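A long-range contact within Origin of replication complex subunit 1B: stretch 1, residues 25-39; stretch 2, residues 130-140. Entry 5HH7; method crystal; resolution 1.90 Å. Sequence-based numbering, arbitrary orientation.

Stretch 1 (25-39) EFEIGDDVYVKRRED
Stretch 2, residues 130-140: DLWAARIDKLW

Antiparallel strands brought together from distant parts of a sequence are held by a regular backbone ladder, while their side chains alternate between two faces and make different contacts on each. Residues 25-39 and 130-140 of Origin of replication complex subunit 1B illustrate the principle, burying 956 Å² between them. Strand 31-34 runs against strand 132-140 at 149°, their axes approaching to 4.4 Å.

Stretch 1 enters as an extended strand, 25-27, whose axis comes no nearer than 8.4 Å to that of strand 132-140; contact here is largely through side chains. Phe26 (chi1 m, -65°) places CB 4.1 Å from Ile136 CD1 and 4.0 Å from Leu139 CD2. A type II turn from Glu27 to Asp30 follows, closed by Asp30 N to Glu27 O at 2.9 Å and by Glu27 N to Asp30 OD2 at 2.8 Å. At its corner, Ile28 (m, t; phi/psi -53/129) sets CG1 3.8 Å from Leu139 CD1. Gly29 adopts 101/-13, where a CB would be jammed against the preceding carbonyl oxygen; its N donates to Ile136 O at 2.9 Å. Ile136 N in turn donates to Asp30 O at 2.8 Å, so the ladder begins before the strand proper.

Asp31 faces Arg135 in a non-hydrogen-bonded pair, CA to CA 4.4 Å. The pair has no backbone hydrogen bonds between its two residues; across it the side chains form a salt bridge: Arg135 (t, t, m) reaches Asp31 (m) through NE to OD1, 3.1 Å and weak, and NH2 to OD2, 3.2 Å. Val32 pairs with Ala134 (CA to CA 5.5 Å) through reciprocal bonds, Val32 N to Ala134 O and Ala134 N to Val32 O, both 2.9 Å. Val32 (m) also brings CG2 4.2 Å from Ile136 CG1. Tyr33, opposite Ala133 in a non-hydrogen-bonded pair, shares the Asp31 face; its chi1 of -69° brings CD1 3.4 Å from Leu131 CD1 (Leu131 p, p). Val34 (t) returns to the Val32 face, its CB 4.1 Å from Trp132 CB. The backbone pair closes with Val34 N to Trp132 O, 2.8 Å, and Trp132 N to Val34 O, 3.0 Å.

Beyond the strand, Arg36 (m, t, p) lays its aliphatic arm over the Trp132 indole: CD is 3.6 Å from the five-membered-ring centroid, a CH-pi contact, and CZ lies 4.9 Å from the six-membered-ring centroid, a cation-pi contact. A type I turn, Arg36 to Asp39, brings Asp39 (m) to the edge of the same indole, where Trp132 NE1 donates to Asp39 OD1 at 3.2 Å. Trp132 (m, chi2 69°) thus offers its face to a cation and its polar edge to a carboxylate.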

# COMPACT_ATOMS: atom_id res chain seq x y z
N GLU A 25 9.76 15.05 -3.64
CA GLU A 25 10.74 14.44 -4.53
C GLU A 25 10.28 13.05 -4.99
O GLU A 25 10.01 12.18 -4.17
CB GLU A 25 12.10 14.35 -3.84
CG GLU A 25 13.19 13.71 -4.67
CD GLU A 25 14.58 13.97 -4.09
OE1 GLU A 25 15.07 15.11 -4.20
OE2 GLU A 25 15.16 13.03 -3.51
N PHE A 26 10.19 12.87 -6.31
CA PHE A 26 9.86 11.57 -6.88
C PHE A 26 11.04 11.05 -7.69
O PHE A 26 11.67 11.79 -8.43
CB PHE A 26 8.60 11.66 -7.75
CG PHE A 26 7.36 12.01 -6.98
CD1 PHE A 26 6.59 11.01 -6.40
CD2 PHE A 26 6.96 13.32 -6.84
CE1 PHE A 26 5.44 11.33 -5.69
CE2 PHE A 26 5.82 13.65 -6.13
CZ PHE A 26 5.06 12.65 -5.56
N GLU A 27 11.32 9.76 -7.54
CA GLU A 27 12.50 9.16 -8.15
C GLU A 27 12.12 7.84 -8.83
O GLU A 27 11.19 7.17 -8.39
CB GLU A 27 13.57 8.92 -7.08
CG GLU A 27 14.88 8.34 -7.58
CD GLU A 27 15.98 8.43 -6.55
OE1 GLU A 27 15.69 8.83 -5.40
OE2 GLU A 27 17.14 8.09 -6.88
N ILE A 28 12.83 7.50 -9.90
CA ILE A 28 12.64 6.20 -10.55
C ILE A 28 12.77 5.09 -9.51
O ILE A 28 13.73 5.06 -8.75
CB ILE A 28 13.67 5.98 -11.67
CG1 ILE A 28 13.47 6.99 -12.80
CG2 ILE A 28 13.57 4.56 -12.21
CD1 ILE A 28 14.52 6.90 -13.89
N GLY A 29 11.79 4.20 -9.48
CA GLY A 29 11.80 3.10 -8.53
C GLY A 29 10.91 3.35 -7.33
O GLY A 29 10.64 2.43 -6.56
N ASP A 30 10.46 4.59 -7.17
CA ASP A 30 9.51 4.91 -6.11
C ASP A 30 8.18 4.20 -6.34
O ASP A 30 7.81 3.92 -7.47
CB ASP A 30 9.25 6.42 -6.04
CG ASP A 30 10.36 7.19 -5.35
OD1 ASP A 30 11.33 6.55 -4.87
OD2 ASP A 30 10.26 8.43 -5.27
N ASP A 31 7.48 3.91 -5.25
CA ASP A 31 6.13 3.36 -5.31
C ASP A 31 5.14 4.44 -4.87
O ASP A 31 5.38 5.15 -3.89
CB ASP A 31 6.02 2.13 -4.41
CG ASP A 31 6.98 1.03 -4.82
OD1 ASP A 31 6.93 0.60 -6.00
OD2 ASP A 31 7.80 0.60 -3.98
N VAL A 32 4.03 4.57 -5.60
CA VAL A 32 3.05 5.63 -5.32
C VAL A 32 1.61 5.15 -5.47
O VAL A 32 1.32 4.25 -6.26
CB VAL A 32 3.24 6.84 -6.27
CG1 VAL A 32 4.50 7.63 -5.91
CG2 VAL A 32 3.29 6.39 -7.72
N TYR A 33 0.71 5.77 -4.70
CA TYR A 33 -0.72 5.64 -4.93
C TYR A 33 -1.09 6.53 -6.09
O TYR A 33 -0.58 7.65 -6.21
CB TYR A 33 -1.52 6.10 -3.71
CG TYR A 33 -1.43 5.24 -2.47
CD1 TYR A 33 -2.01 3.98 -2.42
CD2 TYR A 33 -0.81 5.72 -1.32
CE1 TYR A 33 -1.95 3.20 -1.27
CE2 TYR A 33 -0.75 4.95 -0.17
CZ TYR A 33 -1.32 3.70 -0.14
OH TYR A 33 -1.25 2.95 1.01
N VAL A 34 -1.99 6.05 -6.95
CA VAL A 34 -2.43 6.84 -8.10
C VAL A 34 -3.95 6.89 -8.24
O VAL A 34 -4.64 5.88 -8.09
CB VAL A 34 -1.82 6.30 -9.42
CG1 VAL A 34 -2.30 7.13 -10.61
CG2 VAL A 34 -0.30 6.31 -9.35
N LYS A 35 -4.45 8.09 -8.52
CA LYS A 35 -5.85 8.29 -8.87
C LYS A 35 -5.92 8.70 -10.33
O LYS A 35 -5.64 9.85 -10.67
CB LYS A 35 -6.46 9.38 -7.99
CG LYS A 35 -7.85 9.84 -8.42
CD LYS A 35 -8.89 8.76 -8.22
CE LYS A 35 -10.15 9.29 -7.56
NZ LYS A 35 -11.00 10.15 -8.45
N ARG A 36 -6.28 7.76 -11.20
CA ARG A 36 -6.30 8.02 -12.64
C ARG A 36 -7.44 8.96 -13.03
O ARG A 36 -8.46 9.03 -12.35
CB ARG A 36 -6.37 6.71 -13.42
CG ARG A 36 -5.21 5.76 -13.16
CD ARG A 36 -5.23 4.56 -14.10
NE ARG A 36 -5.02 4.93 -15.50
CZ ARG A 36 -4.84 4.05 -16.48
NH1 ARG A 36 -4.84 2.75 -16.23
NH2 ARG A 36 -4.66 4.48 -17.73
N ARG A 37 -7.24 9.68 -14.14
CA ARG A 37 -8.22 10.65 -14.63
C ARG A 37 -9.59 10.03 -14.83
O ARG A 37 -10.62 10.65 -14.57
CB ARG A 37 -7.75 11.26 -15.95
CG ARG A 37 -6.53 12.13 -15.85
CD ARG A 37 -6.78 13.32 -14.94
NE ARG A 37 -5.79 14.37 -15.16
CZ ARG A 37 -5.64 15.42 -14.36
NH1 ARG A 37 -6.40 15.56 -13.29
NH2 ARG A 37 -4.71 16.33 -14.64
N GLU A 38 -9.60 8.78 -15.30
CA GLU A 38 -10.83 8.11 -15.68
C GLU A 38 -11.57 7.50 -14.49
O GLU A 38 -12.70 7.05 -14.62
CB GLU A 38 -10.54 7.03 -16.73
CG GLU A 38 -9.86 7.54 -18.00
CD GLU A 38 -8.35 7.66 -17.86
OE1 GLU A 38 -7.84 7.51 -16.73
OE2 GLU A 38 -7.67 7.89 -18.89
N ASP A 39 -10.92 7.49 -13.33
CA ASP A 39 -11.51 6.91 -12.12
C ASP A 39 -12.79 7.65 -11.71
O ASP A 39 -12.91 8.85 -11.90
CB ASP A 39 -10.51 6.90 -10.97
CG ASP A 39 -9.36 5.94 -11.20
OD1 ASP A 39 -9.42 5.15 -12.17
OD2 ASP A 39 -8.39 5.97 -10.41
N ASP A 130 -10.22 0.49 -5.23
CA ASP A 130 -10.80 1.81 -5.47
C ASP A 130 -9.74 2.89 -5.73
O ASP A 130 -10.06 4.07 -5.85
CB ASP A 130 -11.72 2.20 -4.31
CG ASP A 130 -12.96 1.34 -4.26
OD1 ASP A 130 -13.55 1.08 -5.33
OD2 ASP A 130 -13.34 0.90 -3.15
N LEU A 131 -8.48 2.47 -5.80
CA LEU A 131 -7.42 3.31 -6.35
C LEU A 131 -6.27 2.42 -6.80
O LEU A 131 -6.31 1.21 -6.60
CB LEU A 131 -6.98 4.41 -5.39
CG LEU A 131 -6.50 4.14 -3.96
CD1 LEU A 131 -5.08 3.63 -3.95
CD2 LEU A 131 -6.62 5.41 -3.14
N TRP A 132 -5.26 3.03 -7.41
CA TRP A 132 -4.17 2.28 -8.01
C TRP A 132 -2.87 2.46 -7.23
O TRP A 132 -2.73 3.40 -6.46
CB TRP A 132 -3.92 2.74 -9.45
CG TRP A 132 -5.11 2.70 -10.36
CD1 TRP A 132 -6.22 3.50 -10.30
CD2 TRP A 132 -5.30 1.84 -11.50
NE1 TRP A 132 -7.09 3.18 -11.31
CE2 TRP A 132 -6.55 2.16 -12.06
CE3 TRP A 132 -4.53 0.83 -12.08
CZ2 TRP A 132 -7.05 1.51 -13.19
CZ3 TRP A 132 -5.03 0.18 -13.20
CH2 TRP A 132 -6.28 0.52 -13.74
N ALA A 133 -1.94 1.54 -7.46
CA ALA A 133 -0.57 1.69 -6.97
C ALA A 133 0.36 1.36 -8.13
O ALA A 133 0.08 0.46 -8.93
CB ALA A 133 -0.32 0.76 -5.80
N ALA A 134 1.46 2.09 -8.22
CA ALA A 134 2.40 1.90 -9.32
C ALA A 134 3.84 2.12 -8.88
O ALA A 134 4.10 2.85 -7.92
CB ALA A 134 2.07 2.83 -10.47
N ARG A 135 4.76 1.49 -9.59
CA ARG A 135 6.17 1.81 -9.46
C ARG A 135 6.54 2.78 -10.57
O ARG A 135 6.11 2.62 -11.71
CB ARG A 135 7.02 0.54 -9.55
CG ARG A 135 8.51 0.80 -9.70
CD ARG A 135 9.33 -0.36 -9.16
NE ARG A 135 9.28 -0.41 -7.70
CZ ARG A 135 9.70 -1.44 -6.98
NH1 ARG A 135 10.18 -2.52 -7.58
NH2 ARG A 135 9.62 -1.40 -5.65
N ILE A 136 7.32 3.80 -10.23
CA ILE A 136 7.71 4.79 -11.22
C ILE A 136 8.82 4.25 -12.12
O ILE A 136 9.94 4.02 -11.68
CB ILE A 136 8.15 6.10 -10.56
CG1 ILE A 136 6.99 6.69 -9.75
CG2 ILE A 136 8.61 7.08 -11.63
CD1 ILE A 136 7.30 8.03 -9.11
N ASP A 137 8.48 4.05 -13.39
CA ASP A 137 9.41 3.50 -14.37
C ASP A 137 10.23 4.62 -15.01
O ASP A 137 11.45 4.51 -15.15
CB ASP A 137 8.65 2.72 -15.43
CG ASP A 137 9.56 1.98 -16.39
OD1 ASP A 137 10.16 0.96 -15.97
OD2 ASP A 137 9.67 2.41 -17.55
N LYS A 138 9.54 5.69 -15.40
CA LYS A 138 10.19 6.86 -15.99
C LYS A 138 9.54 8.13 -15.46
O LYS A 138 8.42 8.09 -14.97
CB LYS A 138 10.07 6.84 -17.52
CG LYS A 138 10.66 5.62 -18.20
CD LYS A 138 12.18 5.62 -18.14
CE LYS A 138 12.76 4.49 -18.99
NZ LYS A 138 12.16 3.18 -18.61
N LEU A 139 10.27 9.24 -15.54
CA LEU A 139 9.71 10.56 -15.28
C LEU A 139 10.15 11.49 -16.40
O LEU A 139 11.31 11.45 -16.81
CB LEU A 139 10.22 11.13 -13.95
CG LEU A 139 9.89 10.40 -12.65
CD1 LEU A 139 11.16 9.86 -12.02
CD2 LEU A 139 9.16 11.33 -11.68
N TRP A 140 9.24 12.32 -16.89
CA TRP A 140 9.62 13.28 -17.92
C TRP A 140 8.75 14.53 -17.96
O TRP A 140 7.62 14.54 -17.47
CB TRP A 140 9.65 12.63 -19.30
CG TRP A 140 8.30 12.42 -19.92
CD1 TRP A 140 7.62 13.30 -20.72
CD2 TRP A 140 7.48 11.25 -19.81
NE1 TRP A 140 6.42 12.75 -21.11
CE2 TRP A 140 6.31 11.49 -20.56
CE3 TRP A 140 7.61 10.03 -19.15
CZ2 TRP A 140 5.28 10.56 -20.67
CZ3 TRP A 140 6.59 9.10 -19.25
CH2 TRP A 140 5.44 9.37 -20.01